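Local coordinates for putative enoyl-CoA hydratase/isomerase (Mycobacterium abscessus, PDB 4MI2), which is a putative enoyl-CoA hydratase/isomerase of the crotonase family, probably isomerising ring-1,2-epoxyphenylacetyl-CoA in phenylacetate degradation, at residues 37-48 with 92-103; 7-15 with 19-27. All coordinates share one frame; numbering follows the deposited sequence.

Contact 1: residues 37-48 with 92-103; sequences KTELLQALLAAG and HYNPVLEALDAI
Lys37 lays its aliphatic chain between His92 and Tyr93, a worked example of how a long polar side chain can begin an otherwise apolar helix pair. Its CD packs 3.6 Å from CB of His92. The same CD also lies over one face of the Tyr93 ring, 4.0 Å from the centroid and displaced toward the rim, a CH-pi contact. A bend at chi3 (-83°) turns the end of the chain so that NZ passes on to Gln69 and Thr88; Tyr93 OH also bonds to Gln69, and His92 ND1 to Thr88. The carbonyl of Lys37 shares a water with that of His92, although its own bond to the water is weak. One turn on, Leu40 meets Val96 at about a right angle, methyl to methyl, with Leu122 of helix 118-124 packed on both. Leu41 has CG anti to its N (chi1 176°), which carries CD1 to 3.5 Å from Pro95 O and against the Ala99 methyl. The two Val96 methyls part, CG1 toward Leu40 and Leu44, CG2 toward the Lys37 carbonyl and Leu41 CB, so that Val96 is a knob in the hole formed by Lys37, Leu40, Leu41 and Leu44. Leu44 spreads its branches: CD1 lies 3.8 Å from Val96 CG1, while CD2 reaches the end methyls of Leu100 and Ile103. Its CB rests 3.8 Å from the CB of Ala99, which Leu45 CD2 also touches. A second water donates to the carbonyl oxygens of both Leu44 and Ala99. Finally Ala47 and Gly48 receive Ile103, whose CG1 lies 4.2 Å from the Gly48 CA. The axes, 8.6 Å apart at closest approach, diverge by 20°: a near-parallel helix pair of the crotonase fold, helix 87-102 lying in the connection between the parallel neighbouring strands 55-60 and 107-111.

Contact 2: residues 7-15 with 19-27; sequences AAVAYSVNH and AAIVLDRPE
With chi1 at 179°, Tyr11 holds its ring anti to the backbone N and swings it across to strand 18-23, where CE1 meets the Ala19 methyl at 4.1 Å and Ile21 CG1 comes to the ring edge. Val9 has the same kind of torsion for CG1 (chi1 177°), which places that methyl 3.8 Å from Ile21 CG2. By the alternation of the strands, Val9, Tyr11, Val13, Ala19, Ile21 and Leu23 lie on one face, on which helix 34-49 packs, whereas Ala10, Ser12, Ala20 and Val22 lie on the other. There Ser12 OG approaches the Ala20 methyl and shares a water with the Ala20 carbonyl, whose bond to it is weak. Two hydrogen-bonded pairs fix the register. Ala10 N gives a 2.8 Å bond to Val22 O and Val22 N returns one to Ala10 O, with an N-H...O angle of 170°; Ser12 and Ala20 exchange bonds likewise. Past the end of the strands Asp24 N bonds to Ala8 O at 2.9 Å, while a water links Asp24 OD2 to the Ala7 carbonyl. This is an antiparallel beta hairpin; strand 9-13 forms the edge of the chain's central sheet, and strand 18-23 joins it to strand 55-60, as in crotonase-like folds.

From the N terminus the chain first runs out along strand 9-13 and back along strand 18-23, so contact 2 closes a short turn of the hairpin. Helix 34-49 follows, and contact 1 closes a much longer loop, through strand 55-60 and helix 71-80, when helix 87-102 comes alongside. The two closures are in series, neither crossing nor enclosing the other. The centres of contacts 1 and 2 are about 13 Å apart. They still meet in space, for helix 34-49 lies between the hairpin and helix 87-102. Glu39 OE1 probably accepts a hydrogen bond from Val9 N, 3.0 Å away, and Ala43, Ala46 and Ala47 pack on Tyr11, tying the sheet edge to the helical layer.

Contact 1: residues 37-48 with 92-103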
ATOM      1  N   LYS B  37      27.658   2.716 -15.623  1.00 24.80           N
ATOM      2  CA  LYS B  37      26.259   2.887 -16.040  1.00 24.01           C
ATOM      3  C   LYS B  37      25.984   2.292 -17.419  1.00 23.95           C
ATOM      4  O   LYS B  37      24.971   1.623 -17.626  1.00 23.22           O
ATOM      5  CB  LYS B  37      25.878   4.369 -16.019  1.00 23.98           C
ATOM      6  CG  LYS B  37      25.737   4.910 -14.599  1.00 23.75           C
ATOM      7  CD  LYS B  37      25.377   6.384 -14.540  1.00 23.72           C
ATOM      8  CE  LYS B  37      26.586   7.285 -14.691  1.00 24.21           C
ATOM      9  NZ  LYS B  37      26.314   8.636 -14.121  1.00 24.40           N
ATOM     10  N   THR B  38      26.897   2.544 -18.350  1.00 23.39           N
ATOM     11  CA  THR B  38      26.804   1.995 -19.700  1.00 23.92           C
ATOM     12  C   THR B  38      26.876   0.463 -19.693  1.00 23.57           C
ATOM     13  O   THR B  38      26.111  -0.195 -20.391  1.00 23.48           O
ATOM     14  CB  THR B  38      27.914   2.589 -20.598  1.00 24.74           C
ATOM     15  OG1 THR B  38      27.665   3.991 -20.778  1.00 25.21           O
ATOM     16  CG2 THR B  38      27.946   1.919 -21.957  1.00 25.24           C
ATOM     17  N   GLU B  39      27.788  -0.098 -18.899  1.00 23.16           N
ATOM     18  CA  GLU B  39      27.960  -1.546 -18.852  1.00 23.12           C
ATOM     19  C   GLU B  39      26.794  -2.214 -18.111  1.00 22.05           C
ATOM     20  O   GLU B  39      26.374  -3.319 -18.464  1.00 21.75           O
ATOM     21  CB  GLU B  39      29.311  -1.919 -18.227  1.00 23.90           C
ATOM     22  CG  GLU B  39      30.524  -1.569 -19.094  1.00 24.80           C
ATOM     23  CD  GLU B  39      31.851  -2.051 -18.510  1.00 25.75           C
ATOM     24  OE1 GLU B  39      31.863  -2.704 -17.443  1.00 26.35           O
ATOM     25  OE2 GLU B  39      32.909  -1.780 -19.121  1.00 26.74           O
ATOM     26  N   LEU B  40      26.259  -1.535 -17.099  1.00 21.01           N
ATOM     27  CA  LEU B  40      25.089  -2.042 -16.379  1.00 20.22           C
ATOM     28  C   LEU B  40      23.876  -2.140 -17.312  1.00 19.63           C
ATOM     29  O   LEU B  40      23.175  -3.158 -17.303  1.00 19.32           O
ATOM     30  CB  LEU B  40      24.768  -1.167 -15.160  1.00 19.97           C
ATOM     31  CG  LEU B  40      23.574  -1.599 -14.299  1.00 19.65           C
ATOM     32  CD1 LEU B  40      23.718  -3.049 -13.860  1.00 19.75           C
ATOM     33  CD2 LEU B  40      23.425  -0.683 -13.089  1.00 19.43           C
ATOM     34  N   LEU B  41      23.650  -1.095 -18.116  1.00 19.13           N
ATOM     35  CA  LEU B  41      22.586  -1.093 -19.122  1.00 19.01           C
ATOM     36  C   LEU B  41      22.710  -2.264 -20.106  1.00 19.30           C
ATOM     37  O   LEU B  41      21.730  -2.968 -20.354  1.00 19.30           O
ATOM     38  CB  LEU B  41      22.551   0.227 -19.891  1.00 19.06           C
ATOM     39  CG  LEU B  41      21.539   0.338 -21.046  1.00 19.23           C
ATOM     40  CD1 LEU B  41      20.120   0.181 -20.517  1.00 18.94           C
ATOM     41  CD2 LEU B  41      21.687   1.665 -21.790  1.00 19.39           C
ATOM     42  N   GLN B  42      23.904  -2.458 -20.661  1.00 19.55           N
ATOM     43  CA  GLN B  42      24.158  -3.560 -21.590  1.00 19.89           C
ATOM     44  C   GLN B  42      23.923  -4.939 -20.950  1.00 19.72           C
ATOM     45  O   GLN B  42      23.378  -5.840 -21.590  0.50 19.97           O
ATOM     46  CB  GLN B  42      25.589  -3.471 -22.136  0.50 20.30           C
ATOM     47  N   ALA B  43      24.327  -5.101 -19.692  1.00 19.37           N
ATOM     48  CA  ALA B  43      24.097  -6.358 -18.977  1.00 19.22           C
ATOM     49  C   ALA B  43      22.596  -6.619 -18.770  1.00 19.06           C
ATOM     50  O   ALA B  43      22.123  -7.742 -19.007  1.00 19.15           O
ATOM     51  CB  ALA B  43      24.834  -6.375 -17.646  1.00 18.98           C
ATOM     52  N   LEU B  44      21.852  -5.601 -18.342  1.00 18.76           N
ATOM     53  CA  LEU B  44      20.397  -5.735 -18.166  1.00 18.77           C
ATOM     54  C   LEU B  44      19.665  -5.992 -19.495  1.00 19.15           C
ATOM     55  O   LEU B  44      18.748  -6.820 -19.562  1.00 19.18           O
ATOM     56  CB  LEU B  44      19.808  -4.496 -17.474  1.00 18.51           C
ATOM     57  CG  LEU B  44      20.246  -4.266 -16.025  1.00 18.26           C
ATOM     58  CD1 LEU B  44      19.990  -2.827 -15.602  1.00 18.03           C
ATOM     59  CD2 LEU B  44      19.556  -5.236 -15.071  1.00 18.13           C
ATOM     60  N   LEU B  45      20.062  -5.293 -20.550  1.00 19.60           N
ATOM     61  CA  LEU B  45      19.479  -5.556 -21.870  1.00 20.27           C
ATOM     62  C   LEU B  45      19.788  -6.989 -22.350  1.00 20.74           C
ATOM     63  O   LEU B  45      18.914  -7.671 -22.878  1.00 21.05           O
ATOM     64  CB  LEU B  45      19.938  -4.515 -22.895  1.00 20.50           C
ATOM     65  CG  LEU B  45      19.392  -3.098 -22.677  1.00 20.34           C
ATOM     66  CD1 LEU B  45      20.007  -2.122 -23.674  1.00 20.62           C
ATOM     67  CD2 LEU B  45      17.875  -3.067 -22.774  1.00 20.33           C
ATOM     68  N   ALA B  46      21.020  -7.450 -22.152  1.00 21.12           N
ATOM     69  CA  ALA B  46      21.393  -8.807 -22.545  1.00 21.51           C
ATOM     70  C   ALA B  46      20.511  -9.808 -21.803  1.00 21.51           C
ATOM     71  O   ALA B  46      19.892 -10.669 -22.418  1.00 21.76           O
ATOM     72  CB  ALA B  46      22.861  -9.065 -22.256  1.00 21.50           C
ATOM     73  N   ALA B  47      20.426  -9.656 -20.483  1.00 21.28           N
ATOM     74  CA  ALA B  47      19.589 -10.524 -19.646  1.00 21.19           C
ATOM     75  C   ALA B  47      18.120 -10.563 -20.086  1.00 21.42           C
ATOM     76  O   ALA B  47      17.490 -11.620 -20.071  1.00 21.49           O
ATOM     77  CB  ALA B  47      19.676 -10.087 -18.192  1.00 20.76           C
ATOM     78  N   GLY B  48      17.574  -9.407 -20.454  1.00 21.69           N
ATOM     79  CA  GLY B  48      16.160  -9.307 -20.819  1.00 22.02           C
ATOM     80  C   GLY B  48      15.811  -9.847 -22.195  1.00 22.82           C
ATOM     81  O   GLY B  48      14.658 -10.208 -22.451  1.00 22.73           O
ATOM     82  N   HIS B  92      21.402   7.924 -18.687  1.00 22.11           N
ATOM     83  CA  HIS B  92      21.934   6.671 -18.125  1.00 21.56           C
ATOM     84  C   HIS B  92      20.999   5.938 -17.173  1.00 20.60           C
ATOM     85  O   HIS B  92      20.744   4.749 -17.343  1.00 20.42           O
ATOM     86  CB  HIS B  92      23.243   6.940 -17.388  1.00 21.76           C
ATOM     87  CG  HIS B  92      24.327   7.447 -18.274  1.00 22.51           C
ATOM     88  ND1 HIS B  92      24.848   8.718 -18.161  1.00 22.97           N
ATOM     89  CD2 HIS B  92      24.966   6.864 -19.315  1.00 22.99           C
ATOM     90  CE1 HIS B  92      25.785   8.885 -19.080  1.00 23.51           C
ATOM     91  NE2 HIS B  92      25.872   7.776 -19.795  1.00 23.58           N
ATOM     92  N   TYR B  93      20.506   6.642 -16.160  1.00 19.80           N
ATOM     93  CA  TYR B  93      19.706   6.006 -15.116  1.00 19.18           C
ATOM     94  C   TYR B  93      18.346   5.548 -15.625  1.00 18.50           C
ATOM     95  O   TYR B  93      17.934   4.419 -15.370  1.00 18.31           O
ATOM     96  CB  TYR B  93      19.559   6.938 -13.912  1.00 19.31           C
ATOM     97  CG  TYR B  93      20.843   7.072 -13.130  1.00 19.66           C
ATOM     98  CD1 TYR B  93      21.620   8.228 -13.203  1.00 20.04           C
ATOM     99  CD2 TYR B  93      21.292   6.030 -12.334  1.00 19.82           C
ATOM    100  CE1 TYR B  93      22.800   8.343 -12.489  1.00 20.28           C
ATOM    101  CE2 TYR B  93      22.466   6.136 -11.612  1.00 20.16           C
ATOM    102  CZ  TYR B  93      23.213   7.292 -11.693  1.00 20.42           C
ATOM    103  OH  TYR B  93      24.383   7.384 -10.987  1.00 21.10           O
ATOM    104  N   ASN B  94      17.663   6.410 -16.365  1.00 17.88           N
ATOM    105  CA  ASN B  94      16.360   6.057 -16.903  1.00 17.55           C
ATOM    106  C   ASN B  94      16.398   4.784 -17.775  1.00 17.56           C
ATOM    107  O   ASN B  94      15.631   3.861 -17.519  1.00 17.33           O
ATOM    108  CB  ASN B  94      15.687   7.270 -17.574  1.00 17.51           C
ATOM    109  CG  ASN B  94      15.182   8.298 -16.552  1.00 17.20           C
ATOM    110  OD1 ASN B  94      15.322   8.106 -15.346  1.00 16.83           O
ATOM    111  ND2 ASN B  94      14.563   9.379 -17.034  1.00 17.27           N
ATOM    112  N   PRO B  95      17.310   4.696 -18.764  1.00 17.70           N
ATOM    113  CA  PRO B  95      17.381   3.428 -19.519  1.00 17.82           C
ATOM    114  C   PRO B  95      17.676   2.184 -18.654  1.00 17.60           C
ATOM    115  O   PRO B  95      17.125   1.109 -18.911  1.00 17.46           O
ATOM    116  CB  PRO B  95      18.522   3.665 -20.522  1.00 18.17           C
ATOM    117  CG  PRO B  95      18.615   5.148 -20.663  1.00 18.33           C
ATOM    118  CD  PRO B  95      18.158   5.747 -19.353  1.00 17.93           C
ATOM    119  N   VAL B  96      18.531   2.340 -17.647  1.00 17.36           N
ATOM    120  CA  VAL B  96      18.840   1.248 -16.712  1.00 17.30           C
ATOM    121  C   VAL B  96      17.579   0.732 -16.004  1.00 17.17           C
ATOM    122  O   VAL B  96      17.337  -0.480 -15.954  1.00 17.10           O
ATOM    123  CB  VAL B  96      19.917   1.679 -15.681  1.00 17.10           C
ATOM    124  CG1 VAL B  96      19.943   0.767 -14.460  1.00 16.96           C
ATOM    125  CG2 VAL B  96      21.283   1.689 -16.341  1.00 17.33           C
ATOM    126  N   LEU B  97      16.782   1.649 -15.465  1.00 17.21           N
ATOM    127  CA  LEU B  97      15.577   1.269 -14.737  1.00 17.27           C
ATOM    128  C   LEU B  97      14.533   0.634 -15.650  1.00 17.83           C
ATOM    129  O   LEU B  97      13.892  -0.344 -15.264  1.00 17.66           O
ATOM    130  CB  LEU B  97      14.990   2.454 -13.976  1.00 17.12           C
ATOM    131  CG  LEU B  97      15.518   2.702 -12.551  1.00 16.90           C
ATOM    132  CD1 LEU B  97      15.210   1.508 -11.655  1.00 16.88           C
ATOM    133  CD2 LEU B  97      17.009   3.023 -12.533  1.00 16.88           C
ATOM    134  N   GLU B  98      14.391   1.158 -16.866  1.00 18.51           N
ATOM    135  CA  GLU B  98      13.491   0.564 -17.847  1.00 19.32           C
ATOM    136  C   GLU B  98      13.972  -0.822 -18.255  1.00 18.92           C
ATOM    137  O   GLU B  98      13.167  -1.740 -18.381  1.00 18.77           O
ATOM    138  CB  GLU B  98      13.322   1.469 -19.083  1.00 20.74           C
ATOM    139  CG  GLU B  98      12.846   2.861 -18.714  1.00 21.79           C
ATOM    140  CD  GLU B  98      11.999   3.537 -19.767  1.00 23.81           C
ATOM    141  OE1 GLU B  98      12.530   4.427 -20.468  1.00 25.32           O
ATOM    142  OE2 GLU B  98      10.788   3.214 -19.877  1.00 25.94           O
ATOM    143  N   ALA B  99      15.285  -0.973 -18.440  1.00 18.47           N
ATOM    144  CA  ALA B  99      15.857  -2.255 -18.834  1.00 18.35           C
ATOM    145  C   ALA B  99      15.654  -3.294 -17.734  1.00 17.96           C
ATOM    146  O   ALA B  99      15.337  -4.447 -18.011  1.00 18.07           O
ATOM    147  CB  ALA B  99      17.332  -2.103 -19.168  1.00 18.42           C
ATOM    148  N   LEU B 100      15.836  -2.879 -16.484  1.00 17.47           N
ATOM    149  CA  LEU B 100      15.554  -3.743 -15.346  1.00 17.18           C
ATOM    150  C   LEU B 100      14.064  -4.115 -15.341  1.00 17.13           C
ATOM    151  O   LEU B 100      13.705  -5.291 -15.266  1.00 17.22           O
ATOM    152  CB  LEU B 100      15.974  -3.054 -14.047  1.00 16.91           C
ATOM    153  CG  LEU B 100      15.744  -3.754 -12.705  1.00 16.82           C
ATOM    154  CD1 LEU B 100      16.266  -5.183 -12.678  1.00 16.93           C
ATOM    155  CD2 LEU B 100      16.383  -2.942 -11.585  1.00 16.59           C
ATOM    156  N   ASP B 101      13.202  -3.124 -15.491  1.00 17.03           N
ATOM    157  CA  ASP B 101      11.766  -3.368 -15.508  1.00 17.27           C
ATOM    158  C   ASP B 101      11.340  -4.319 -16.631  1.00 17.61           C
ATOM    159  O   ASP B 101      10.447  -5.139 -16.438  1.00 17.66           O
ATOM    160  CB  ASP B 101      11.006  -2.037 -15.612  1.00 17.32           C
ATOM    161  CG  ASP B 101       9.506  -2.230 -15.736  1.00 17.50           C
ATOM    162  OD1 ASP B 101       8.856  -2.531 -14.709  1.00 17.29           O
ATOM    163  OD2 ASP B 101       8.997  -2.089 -16.872  1.00 17.83           O
ATOM    164  N   ALA B 102      12.002  -4.227 -17.785  1.00 17.97           N
ATOM    165  CA  ALA B 102      11.673  -5.054 -18.961  1.00 18.52           C
ATOM    166  C   ALA B 102      12.023  -6.539 -18.825  1.00 18.71           C
ATOM    167  O   ALA B 102      11.561  -7.348 -19.621  1.00 19.24           O
ATOM    168  CB  ALA B 102      12.329  -4.484 -20.218  1.00 18.69           C
ATOM    169  N   ILE B 103      12.820  -6.906 -17.825  1.00 18.58           N
ATOM    170  CA  ILE B 103      13.133  -8.317 -17.586  1.00 18.67           C
ATOM    171  C   ILE B 103      11.858  -9.045 -17.156  1.00 18.98           C
ATOM    172  O   ILE B 103      11.251  -8.703 -16.145  1.00 18.79           O
ATOM    173  CB  ILE B 103      14.252  -8.494 -16.530  1.00 18.31           C
ATOM    174  CG1 ILE B 103      15.519  -7.769 -16.986  1.00 18.30           C
ATOM    175  CG2 ILE B 103      14.553  -9.976 -16.297  1.00 18.40           C
ATOM    176  CD1 ILE B 103      16.707  -7.919 -16.051  1.00 18.20           C
TER
HETATM  177  O   HOH W   1      23.235   3.497 -18.797  1.00 26.15           O
HETATM  178  O   HOH W   2      16.221  -5.844 -20.156  1.00 23.77           O

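Contact 2: residues 7-15 with 19-27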
ATOM      1  N   ALA B   7      34.291  -5.374 -17.763  1.00 38.79           N
ATOM      2  CA  ALA B   7      35.263  -5.229 -16.635  1.00 38.01           C
ATOM      3  C   ALA B   7      34.632  -4.563 -15.381  1.00 35.07           C
ATOM      4  O   ALA B   7      34.738  -5.111 -14.282  1.00 38.23           O
ATOM      5  CB  ALA B   7      36.503  -4.464 -17.105  1.00 38.52           C
ATOM      6  N   ALA B   8      33.970  -3.413 -15.546  1.00 41.81           N
ATOM      7  CA  ALA B   8      33.315  -2.712 -14.412  1.00 37.53           C
ATOM      8  C   ALA B   8      32.048  -3.423 -13.881  1.00 33.87           C
ATOM      9  O   ALA B   8      31.771  -3.417 -12.677  1.00 32.13           O
ATOM     10  CB  ALA B   8      32.982  -1.279 -14.801  1.00 37.56           C
ATOM     11  N   VAL B   9      31.276  -4.011 -14.788  1.00 30.79           N
ATOM     12  CA  VAL B   9      30.148  -4.854 -14.419  1.00 29.03           C
ATOM     13  C   VAL B   9      30.350  -6.229 -15.058  1.00 27.91           C
ATOM     14  O   VAL B   9      30.536  -6.321 -16.262  1.00 28.74           O
ATOM     15  CB  VAL B   9      28.814  -4.241 -14.893  1.00 28.86           C
ATOM     16  CG1 VAL B   9      27.646  -5.163 -14.563  1.00 28.67           C
ATOM     17  CG2 VAL B   9      28.601  -2.871 -14.261  1.00 28.58           C
ATOM     18  N   ALA B  10      30.344  -7.289 -14.257  1.00 26.14           N
ATOM     19  CA  ALA B  10      30.508  -8.645 -14.789  1.00 25.52           C
ATOM     20  C   ALA B  10      29.153  -9.213 -15.175  1.00 24.44           C
ATOM     21  O   ALA B  10      28.179  -9.058 -14.440  1.00 24.27           O
ATOM     22  CB  ALA B  10      31.187  -9.554 -13.772  1.00 25.45           C
ATOM     23  N   TYR B  11      29.097  -9.862 -16.332  1.00 23.91           N
ATOM     24  CA  TYR B  11      27.891 -10.517 -16.809  1.00 23.31           C
ATOM     25  C   TYR B  11      28.214 -11.938 -17.238  1.00 23.74           C
ATOM     26  O   TYR B  11      29.206 -12.174 -17.932  1.00 24.60           O
ATOM     27  CB  TYR B  11      27.301  -9.750 -17.993  1.00 23.08           C
ATOM     28  CG  TYR B  11      26.053 -10.376 -18.572  1.00 22.63           C
ATOM     29  CD1 TYR B  11      24.829 -10.219 -17.949  1.00 22.18           C
ATOM     30  CD2 TYR B  11      26.097 -11.124 -19.747  1.00 23.09           C
ATOM     31  CE1 TYR B  11      23.673 -10.781 -18.472  1.00 22.17           C
ATOM     32  CE2 TYR B  11      24.946 -11.694 -20.284  1.00 23.12           C
ATOM     33  CZ  TYR B  11      23.734 -11.516 -19.637  1.00 22.65           C
ATOM     34  OH  TYR B  11      22.583 -12.073 -20.144  1.00 22.64           O
ATOM     35  N   SER B  12      27.372 -12.880 -16.829  1.00 23.72           N
ATOM     36  CA  SER B  12      27.447 -14.261 -17.314  1.00 24.12           C
ATOM     37  C   SER B  12      26.084 -14.947 -17.208  1.00 23.80           C
ATOM     38  O   SER B  12      25.260 -14.581 -16.370  1.00 23.31           O
ATOM     39  CB  SER B  12      28.483 -15.058 -16.515  1.00 24.42           C
ATOM     40  OG  SER B  12      28.108 -15.137 -15.150  1.00 24.41           O
ATOM     41  N   VAL B  13      25.851 -15.932 -18.068  1.00 24.01           N
ATOM     42  CA  VAL B  13      24.659 -16.782 -17.963  1.00 24.04           C
ATOM     43  C   VAL B  13      25.146 -18.196 -17.695  1.00 24.00           C
ATOM     44  O   VAL B  13      25.954 -18.713 -18.464  1.00 24.40           O
ATOM     45  CB  VAL B  13      23.822 -16.783 -19.259  1.00 24.51           C
ATOM     46  CG1 VAL B  13      22.581 -17.661 -19.088  1.00 24.71           C
ATOM     47  CG2 VAL B  13      23.439 -15.362 -19.659  1.00 24.31           C
ATOM     48  N   ASN B  14      24.670 -18.820 -16.617  1.00 23.39           N
ATOM     49  CA  ASN B  14      25.148 -20.158 -16.260  1.00 23.16           C
ATOM     50  C   ASN B  14      24.346 -21.295 -16.924  1.00 23.64           C
ATOM     51  O   ASN B  14      23.461 -21.061 -17.756  1.00 23.36           O
ATOM     52  CB  ASN B  14      25.280 -20.318 -14.724  1.00 22.71           C
ATOM     53  CG  ASN B  14      23.970 -20.651 -14.021  1.00 22.56           C
ATOM     54  OD1 ASN B  14      22.920 -20.802 -14.641  1.00 22.52           O
ATOM     55  ND2 ASN B  14      24.036 -20.761 -12.698  1.00 22.36           N
ATOM     56  N   HIS B  15      24.713 -22.523 -16.567  1.00 24.03           N
ATOM     57  CA  HIS B  15      24.100 -23.754 -17.093  1.00 24.83           C
ATOM     58  C   HIS B  15      22.585 -23.823 -16.899  1.00 24.81           C
ATOM     59  O   HIS B  15      21.879 -24.377 -17.737  1.00 25.67           O
ATOM     60  CB  HIS B  15      24.743 -24.972 -16.410  1.00 25.21           C
ATOM     61  CG  HIS B  15      24.687 -24.912 -14.914  1.00 25.06           C
ATOM     62  ND1 HIS B  15      25.603 -24.202 -14.165  1.00 24.83           N
ATOM     63  CD2 HIS B  15      23.806 -25.441 -14.033  1.00 25.50           C
ATOM     64  CE1 HIS B  15      25.292 -24.305 -12.884  1.00 25.09           C
ATOM     65  NE2 HIS B  15      24.202 -25.047 -12.776  1.00 25.50           N
ATOM     66  N   ALA B  19      21.196 -15.519 -15.110  1.00 20.97           N
ATOM     67  CA  ALA B  19      22.070 -14.423 -15.513  1.00 20.80           C
ATOM     68  C   ALA B  19      22.586 -13.725 -14.268  1.00 20.56           C
ATOM     69  O   ALA B  19      21.804 -13.249 -13.447  1.00 20.34           O
ATOM     70  CB  ALA B  19      21.346 -13.437 -16.415  1.00 20.92           C
ATOM     71  N   ALA B  20      23.909 -13.691 -14.126  1.00 20.66           N
ATOM     72  CA  ALA B  20      24.554 -13.033 -13.004  1.00 20.64           C
ATOM     73  C   ALA B  20      25.043 -11.660 -13.453  1.00 20.69           C
ATOM     74  O   ALA B  20      25.794 -11.563 -14.422  1.00 21.31           O
ATOM     75  CB  ALA B  20      25.711 -13.875 -12.483  1.00 20.58           C
ATOM     76  N   ILE B  21      24.594 -10.612 -12.766  1.00 20.51           N
ATOM     77  CA  ILE B  21      25.074  -9.253 -12.992  1.00 20.50           C
ATOM     78  C   ILE B  21      25.782  -8.800 -11.716  1.00 20.52           C
ATOM     79  O   ILE B  21      25.154  -8.692 -10.659  1.00 20.31           O
ATOM     80  CB  ILE B  21      23.913  -8.286 -13.322  1.00 20.71           C
ATOM     81  CG1 ILE B  21      23.127  -8.785 -14.544  1.00 20.98           C
ATOM     82  CG2 ILE B  21      24.438  -6.864 -13.565  1.00 20.59           C
ATOM     83  CD1 ILE B  21      21.926  -7.927 -14.904  1.00 21.01           C
ATOM     84  N   VAL B  22      27.092  -8.564 -11.797  1.00 20.80           N
ATOM     85  CA  VAL B  22      27.861  -8.163 -10.623  1.00 20.86           C
ATOM     86  C   VAL B  22      28.479  -6.782 -10.808  1.00 21.25           C
ATOM     87  O   VAL B  22      29.242  -6.549 -11.754  1.00 21.49           O
ATOM     88  CB  VAL B  22      28.982  -9.173 -10.281  1.00 21.20           C
ATOM     89  CG1 VAL B  22      29.619  -8.836  -8.928  1.00 21.01           C
ATOM     90  CG2 VAL B  22      28.437 -10.600 -10.287  1.00 21.13           C
ATOM     91  N   LEU B  23      28.148  -5.877  -9.887  1.00 21.22           N
ATOM     92  CA  LEU B  23      28.815  -4.582  -9.801  1.00 21.41           C
ATOM     93  C   LEU B  23      30.220  -4.846  -9.268  1.00 21.76           C
ATOM     94  O   LEU B  23      30.374  -5.458  -8.214  1.00 21.83           O
ATOM     95  CB  LEU B  23      28.049  -3.634  -8.864  1.00 21.19           C
ATOM     96  CG  LEU B  23      26.551  -3.473  -9.136  1.00 20.84           C
ATOM     97  CD1 LEU B  23      25.944  -2.441  -8.202  1.00 20.72           C
ATOM     98  CD2 LEU B  23      26.286  -3.096 -10.584  1.00 21.06           C
ATOM     99  N   ASP B  24      31.237  -4.411 -10.011  1.00 22.41           N
ATOM    100  CA  ASP B  24      32.619  -4.790  -9.729  1.00 22.96           C
ATOM    101  C   ASP B  24      33.558  -3.584  -9.786  1.00 23.42           C
ATOM    102  O   ASP B  24      34.555  -3.572 -10.499  1.00 24.08           O
ATOM    103  CB  ASP B  24      33.054  -5.875 -10.717  1.00 23.42           C
ATOM    104  CG  ASP B  24      34.252  -6.685 -10.235  1.00 23.89           C
ATOM    105  OD1 ASP B  24      34.617  -6.645  -9.039  1.00 24.39           O
ATOM    106  OD2 ASP B  24      34.819  -7.405 -11.070  1.00 24.51           O
ATOM    107  N   ARG B  25      33.215  -2.570  -9.006  1.00 23.38           N
ATOM    108  CA  ARG B  25      34.068  -1.422  -8.787  1.00 23.81           C
ATOM    109  C   ARG B  25      34.221  -1.252  -7.268  1.00 23.97           C
ATOM    110  O   ARG B  25      33.912  -0.189  -6.722  1.00 23.61           O
ATOM    111  CB  ARG B  25      33.437  -0.191  -9.441  1.00 23.69           C
ATOM    112  CG  ARG B  25      34.402   0.946  -9.678  1.00 24.33           C
ATOM    113  CD  ARG B  25      33.690   2.225 -10.101  1.00 24.35           C
ATOM    114  NE  ARG B  25      34.616   3.357 -10.101  1.00 24.95           N
ATOM    115  CZ  ARG B  25      34.274   4.633  -9.950  1.00 25.27           C
ATOM    116  NH1 ARG B  25      32.998   4.988  -9.779  1.00 25.04           N
ATOM    117  NH2 ARG B  25      35.218   5.569  -9.968  1.00 25.88           N
ATOM    118  N   PRO B  26      34.692  -2.314  -6.576  1.00 24.31           N
ATOM    119  CA  PRO B  26      34.742  -2.309  -5.107  1.00 24.93           C
ATOM    120  C   PRO B  26      35.559  -1.165  -4.512  1.00 26.14           C
ATOM    121  O   PRO B  26      35.242  -0.698  -3.426  1.00 26.45           O
ATOM    122  CB  PRO B  26      35.394  -3.654  -4.765  1.00 24.97           C
ATOM    123  CG  PRO B  26      36.112  -4.075  -6.007  1.00 25.02           C
ATOM    124  CD  PRO B  26      35.274  -3.547  -7.132  1.00 24.53           C
ATOM    125  N   GLU B  27      36.593  -0.728  -5.230  1.00 27.54           N
ATOM    126  CA  GLU B  27      37.472   0.352  -4.780  1.00 28.64           C
ATOM    127  C   GLU B  27      36.718   1.677  -4.597  1.00 27.76           C
ATOM    128  O   GLU B  27      37.166   2.544  -3.842  1.00 28.38           O
ATOM    129  CB  GLU B  27      38.677   0.529  -5.739  1.00 30.43           C
ATOM    130  CG  GLU B  27      38.373   1.070  -7.145  1.00 31.41           C
ATOM    131  CD  GLU B  27      37.992  -0.002  -8.174  1.00 31.93           C
ATOM    132  OE1 GLU B  27      37.576  -1.124  -7.784  1.00 31.86           O
ATOM    133  OE2 GLU B  27      38.096   0.289  -9.392  1.00 32.73           O
TER
HETATM  134  O   HOH W   3      34.076  -7.696 -13.731  1.00 31.96           O
HETATM  135  O   HOH W   4      28.822 -12.804 -13.835  1.00 29.68           O